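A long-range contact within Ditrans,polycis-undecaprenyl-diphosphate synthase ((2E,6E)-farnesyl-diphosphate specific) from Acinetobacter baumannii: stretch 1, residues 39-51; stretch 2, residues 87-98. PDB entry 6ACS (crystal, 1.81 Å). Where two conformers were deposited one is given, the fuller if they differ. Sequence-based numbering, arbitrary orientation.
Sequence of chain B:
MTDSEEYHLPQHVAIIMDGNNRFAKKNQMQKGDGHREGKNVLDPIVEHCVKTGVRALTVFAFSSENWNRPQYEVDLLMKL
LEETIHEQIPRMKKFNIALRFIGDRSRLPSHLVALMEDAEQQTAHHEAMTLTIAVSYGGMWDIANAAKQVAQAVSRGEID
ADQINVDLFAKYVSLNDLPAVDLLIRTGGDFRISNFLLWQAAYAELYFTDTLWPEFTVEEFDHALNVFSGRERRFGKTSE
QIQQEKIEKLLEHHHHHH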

# COMPACT_ATOMS: atom_id res chain seq x y z
N LYS B 39 29.95 -5.45 10.31
CA LYS B 39 29.40 -6.77 10.01
C LYS B 39 28.19 -6.68 9.07
O LYS B 39 27.42 -5.72 9.13
CB LYS B 39 28.98 -7.47 11.30
CG LYS B 39 28.57 -8.92 11.15
CD LYS B 39 28.43 -9.58 12.51
CE LYS B 39 27.14 -9.16 13.18
NZ LYS B 39 26.90 -9.86 14.48
N ASN B 40 28.02 -7.68 8.21
CA ASN B 40 26.93 -7.68 7.25
C ASN B 40 25.65 -8.10 7.97
O ASN B 40 25.59 -9.20 8.54
CB ASN B 40 27.24 -8.62 6.08
CG ASN B 40 26.33 -8.40 4.90
OD1 ASN B 40 25.18 -7.99 5.05
ND2 ASN B 40 26.85 -8.65 3.70
N VAL B 41 24.62 -7.27 7.90
CA VAL B 41 23.35 -7.56 8.57
C VAL B 41 22.46 -8.44 7.70
O VAL B 41 21.73 -9.30 8.21
CB VAL B 41 22.63 -6.25 8.96
CG1 VAL B 41 21.27 -6.53 9.57
CG2 VAL B 41 23.48 -5.47 9.94
N LEU B 42 22.49 -8.23 6.38
CA LEU B 42 21.54 -8.88 5.49
C LEU B 42 21.85 -10.36 5.27
O LEU B 42 20.93 -11.15 5.08
CB LEU B 42 21.49 -8.13 4.15
CG LEU B 42 20.42 -8.54 3.13
CD1 LEU B 42 19.04 -8.45 3.77
CD2 LEU B 42 20.47 -7.63 1.91
N ASP B 43 23.13 -10.76 5.30
CA ASP B 43 23.49 -12.13 4.93
C ASP B 43 22.81 -13.20 5.78
O ASP B 43 22.31 -14.19 5.19
CB ASP B 43 25.01 -12.29 4.99
CG ASP B 43 25.72 -11.60 3.84
OD1 ASP B 43 25.05 -11.23 2.85
OD2 ASP B 43 26.95 -11.41 3.95
N PRO B 44 22.78 -13.12 7.12
CA PRO B 44 22.06 -14.16 7.88
C PRO B 44 20.58 -14.20 7.57
O PRO B 44 19.97 -15.28 7.64
CB PRO B 44 22.30 -13.75 9.35
CG PRO B 44 23.45 -12.80 9.32
CD PRO B 44 23.42 -12.13 8.00
N ILE B 45 20.00 -13.04 7.23
CA ILE B 45 18.58 -12.97 6.88
C ILE B 45 18.33 -13.70 5.57
O ILE B 45 17.38 -14.49 5.45
CB ILE B 45 18.15 -11.49 6.78
CG1 ILE B 45 18.45 -10.75 8.09
CG2 ILE B 45 16.68 -11.37 6.32
CD1 ILE B 45 17.84 -11.33 9.28
N VAL B 46 19.16 -13.42 4.57
CA VAL B 46 19.06 -14.11 3.29
C VAL B 46 19.17 -15.62 3.50
O VAL B 46 18.39 -16.41 2.92
CB VAL B 46 20.16 -13.60 2.33
CG1 VAL B 46 20.20 -14.47 1.10
CG2 VAL B 46 19.92 -12.13 2.00
N GLU B 47 20.15 -16.05 4.29
CA GLU B 47 20.34 -17.48 4.53
C GLU B 47 19.14 -18.10 5.25
O GLU B 47 18.75 -19.23 4.96
CB GLU B 47 21.64 -17.73 5.29
CG GLU B 47 22.85 -17.26 4.47
CD GLU B 47 24.17 -17.28 5.23
OE1 GLU B 47 24.31 -18.09 6.17
OE2 GLU B 47 25.07 -16.49 4.87
N HIS B 48 18.53 -17.36 6.18
CA HIS B 48 17.35 -17.91 6.84
C HIS B 48 16.20 -18.05 5.86
O HIS B 48 15.44 -19.03 5.91
CB HIS B 48 16.95 -17.04 8.04
CG HIS B 48 15.91 -17.67 8.91
ND1 HIS B 48 16.16 -18.79 9.67
CD2 HIS B 48 14.60 -17.37 9.10
CE1 HIS B 48 15.06 -19.13 10.33
NE2 HIS B 48 14.10 -18.29 10.00
N CYS B 49 16.04 -17.07 4.96
CA CYS B 49 14.98 -17.17 3.97
C CYS B 49 15.18 -18.41 3.10
O CYS B 49 14.22 -19.13 2.81
CB CYS B 49 14.93 -15.91 3.11
SG CYS B 49 14.27 -14.48 4.01
N VAL B 50 16.41 -18.65 2.66
CA VAL B 50 16.67 -19.82 1.82
C VAL B 50 16.39 -21.11 2.58
O VAL B 50 15.77 -22.04 2.06
CB VAL B 50 18.12 -19.80 1.30
CG1 VAL B 50 18.51 -21.18 0.80
CG2 VAL B 50 18.29 -18.76 0.21
N LYS B 51 16.80 -21.16 3.86
CA LYS B 51 16.62 -22.37 4.65
C LYS B 51 15.15 -22.65 4.98
O LYS B 51 14.80 -23.80 5.29
CB LYS B 51 17.44 -22.28 5.94
CG LYS B 51 18.94 -22.35 5.69
CD LYS B 51 19.73 -22.15 6.96
CE LYS B 51 19.72 -23.39 7.82
NZ LYS B 51 20.66 -23.26 8.97
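Stretch 2, residues 87-98: EQIPRMKKFNIA

How does the backbone of stretch 2 run relative to stretch 1? It arrives as a helix, already under way before E87 and continuing to about F95, then turns at N96 and leaves in an extended conformation at I97, going on into a strand that includes A98. The helix travels in nearly the same direction as the helix of stretch 1: the signed crossing angle is -18°, and the axes approach to 11.7 Å. That is a wide gap for two helices, so much of it is bridged by long side chains. The register reflects this, with R91 CA 9.0 Å from D43 CA, closing to 7.4 Å between F95 CA and V50 CA. Near the middle the stretch 2 helix is kinked, because the proline at P90 has no amide hydrogen to give and the N of R91 also lacks a bond to the turn before.

What does the first part of stretch 2 find on stretch 1? E87 points toward stretch 1 but stays out of contact. Q88 sets out sideways, yet its m, m side chain brings the amide back to the start of the partner helix, where Q88 NE2 donates to D43 OD1 at 2.9 Å. N40 also lies here, its side chain capping the helix start through weak bonds from L42 N and D43 N to N40 OD1. The two amide nitrogens, N40 ND2 and Q88 NE2, come within 3.4 Å, but both are donors and the approach is no hydrogen bond.

How does R91 serve two acids at once? Its CB points toward stretch 1, and its guanidinium lies between D43 and E47, one helical turn apart. E47 OE2 sits near the guanidinium plane, taking a hydrogen bond of 2.7 Å from R91 NH1 and a weak one of 3.3 Å from R91 NH2, within a salt bridge. D43 OD1 lies over one face instead, 3.2 Å from R91 NH2, so this second salt bridge rests on charge alone, with no N-H aimed at the oxygen. Within stretch 2, R91 NE donates to Q88 OE1 at 3.0 Å, linking the arginine to the glutamine that also binds D43.

Where does the contact turn apolar? The change comes at F95, whose ring receives the aliphatic part of E47 over one face: E47 CG is 4.1 Å from the ring centroid in a CH-pi contact, while the carboxylate of the same residue holds R91. F95 CB also meets V50 CG2 at 4.4 Å. N96 then takes a positive phi and ends the helix in a Schellman motif, with I97 N bonded to M92 O at 2.9 Å. The turn leaves I97 pointing toward stretch 1, where I97 CD1 packs 3.4 Å from V46 CG1 and 3.7 Å from V50 CG2. A98 carries the strand onward, out of reach of stretch 1.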

# COMPACT_ATOMS: atom_id res chain seq x y z
N GLU B 87 30.69 -8.53 -4.13
CA GLU B 87 30.92 -9.43 -3.00
C GLU B 87 29.82 -10.48 -2.88
O GLU B 87 30.07 -11.59 -2.41
CB GLU B 87 31.02 -8.60 -1.72
CG GLU B 87 31.20 -9.39 -0.43
CD GLU B 87 31.41 -8.49 0.79
OE1 GLU B 87 31.53 -7.26 0.61
OE2 GLU B 87 31.44 -9.02 1.92
N GLN B 88 28.60 -10.16 -3.31
CA GLN B 88 27.47 -11.06 -3.12
C GLN B 88 27.32 -12.11 -4.22
O GLN B 88 26.75 -13.17 -3.97
CB GLN B 88 26.17 -10.27 -2.98
CG GLN B 88 26.05 -9.52 -1.66
CD GLN B 88 25.94 -10.47 -0.47
OE1 GLN B 88 25.38 -11.55 -0.57
NE2 GLN B 88 26.50 -10.06 0.67
N ILE B 89 27.79 -11.83 -5.45
CA ILE B 89 27.61 -12.80 -6.54
C ILE B 89 28.02 -14.23 -6.14
O ILE B 89 27.22 -15.16 -6.37
CB ILE B 89 28.30 -12.31 -7.81
CG1 ILE B 89 27.53 -11.12 -8.40
CG2 ILE B 89 28.43 -13.43 -8.83
CD1 ILE B 89 28.26 -10.38 -9.49
N PRO B 90 29.20 -14.47 -5.56
CA PRO B 90 29.55 -15.86 -5.20
C PRO B 90 28.64 -16.47 -4.16
O PRO B 90 28.35 -17.67 -4.22
CB PRO B 90 30.99 -15.74 -4.68
CG PRO B 90 31.50 -14.47 -5.24
CD PRO B 90 30.32 -13.55 -5.28
N ARG B 91 28.16 -15.67 -3.19
CA ARG B 91 27.20 -16.19 -2.22
C ARG B 91 25.90 -16.58 -2.90
O ARG B 91 25.28 -17.60 -2.55
CB ARG B 91 26.95 -15.15 -1.13
CG ARG B 91 28.10 -15.01 -0.13
CD ARG B 91 27.83 -13.89 0.87
NE ARG B 91 26.41 -13.80 1.21
CZ ARG B 91 25.83 -14.50 2.18
NH1 ARG B 91 26.54 -15.36 2.90
NH2 ARG B 91 24.53 -14.35 2.42
N MET B 92 25.47 -15.78 -3.88
CA MET B 92 24.26 -16.10 -4.62
C MET B 92 24.41 -17.43 -5.34
O MET B 92 23.48 -18.24 -5.36
CB MET B 92 23.97 -14.99 -5.62
CG MET B 92 23.77 -13.63 -4.99
SD MET B 92 22.42 -13.59 -3.80
CE MET B 92 23.28 -13.44 -2.24
N LYS B 93 25.58 -17.67 -5.92
CA LYS B 93 25.84 -18.97 -6.53
C LYS B 93 25.79 -20.08 -5.49
O LYS B 93 25.18 -21.13 -5.71
CB LYS B 93 27.20 -18.93 -7.24
CG LYS B 93 27.20 -17.99 -8.44
CD LYS B 93 28.52 -18.03 -9.20
CE LYS B 93 28.39 -17.37 -10.57
NZ LYS B 93 29.72 -17.18 -11.23
N LYS B 94 26.42 -19.86 -4.33
CA LYS B 94 26.46 -20.88 -3.29
C LYS B 94 25.07 -21.30 -2.83
O LYS B 94 24.81 -22.49 -2.60
CB LYS B 94 27.27 -20.39 -2.09
CG LYS B 94 27.29 -21.38 -0.93
CD LYS B 94 28.06 -20.84 0.28
CE LYS B 94 28.01 -21.83 1.43
NZ LYS B 94 28.77 -21.35 2.63
N PHE B 95 24.16 -20.34 -2.67
CA PHE B 95 22.84 -20.65 -2.13
C PHE B 95 21.76 -20.78 -3.20
O PHE B 95 20.58 -20.94 -2.85
CB PHE B 95 22.43 -19.60 -1.09
CG PHE B 95 23.25 -19.64 0.17
CD1 PHE B 95 22.94 -20.54 1.18
CD2 PHE B 95 24.33 -18.79 0.35
CE1 PHE B 95 23.69 -20.58 2.34
CE2 PHE B 95 25.08 -18.83 1.51
CZ PHE B 95 24.76 -19.73 2.51
N ASN B 96 22.13 -20.75 -4.48
CA ASN B 96 21.18 -20.90 -5.59
C ASN B 96 20.11 -19.81 -5.54
O ASN B 96 18.91 -20.07 -5.68
CB ASN B 96 20.54 -22.30 -5.59
CG ASN B 96 19.93 -22.66 -6.93
OD1 ASN B 96 18.80 -23.16 -7.00
ND2 ASN B 96 20.66 -22.40 -8.01
N ILE B 97 20.57 -18.57 -5.36
CA ILE B 97 19.73 -17.37 -5.28
C ILE B 97 19.91 -16.57 -6.56
O ILE B 97 21.04 -16.37 -7.01
CB ILE B 97 20.09 -16.49 -4.08
CG1 ILE B 97 19.93 -17.24 -2.77
CG2 ILE B 97 19.22 -15.20 -4.07
CD1 ILE B 97 20.59 -16.53 -1.63
N ALA B 98 18.80 -16.11 -7.13
CA ALA B 98 18.82 -15.22 -8.29
C ALA B 98 18.78 -13.78 -7.81
O ALA B 98 17.93 -13.43 -6.98
CB ALA B 98 17.64 -15.51 -9.22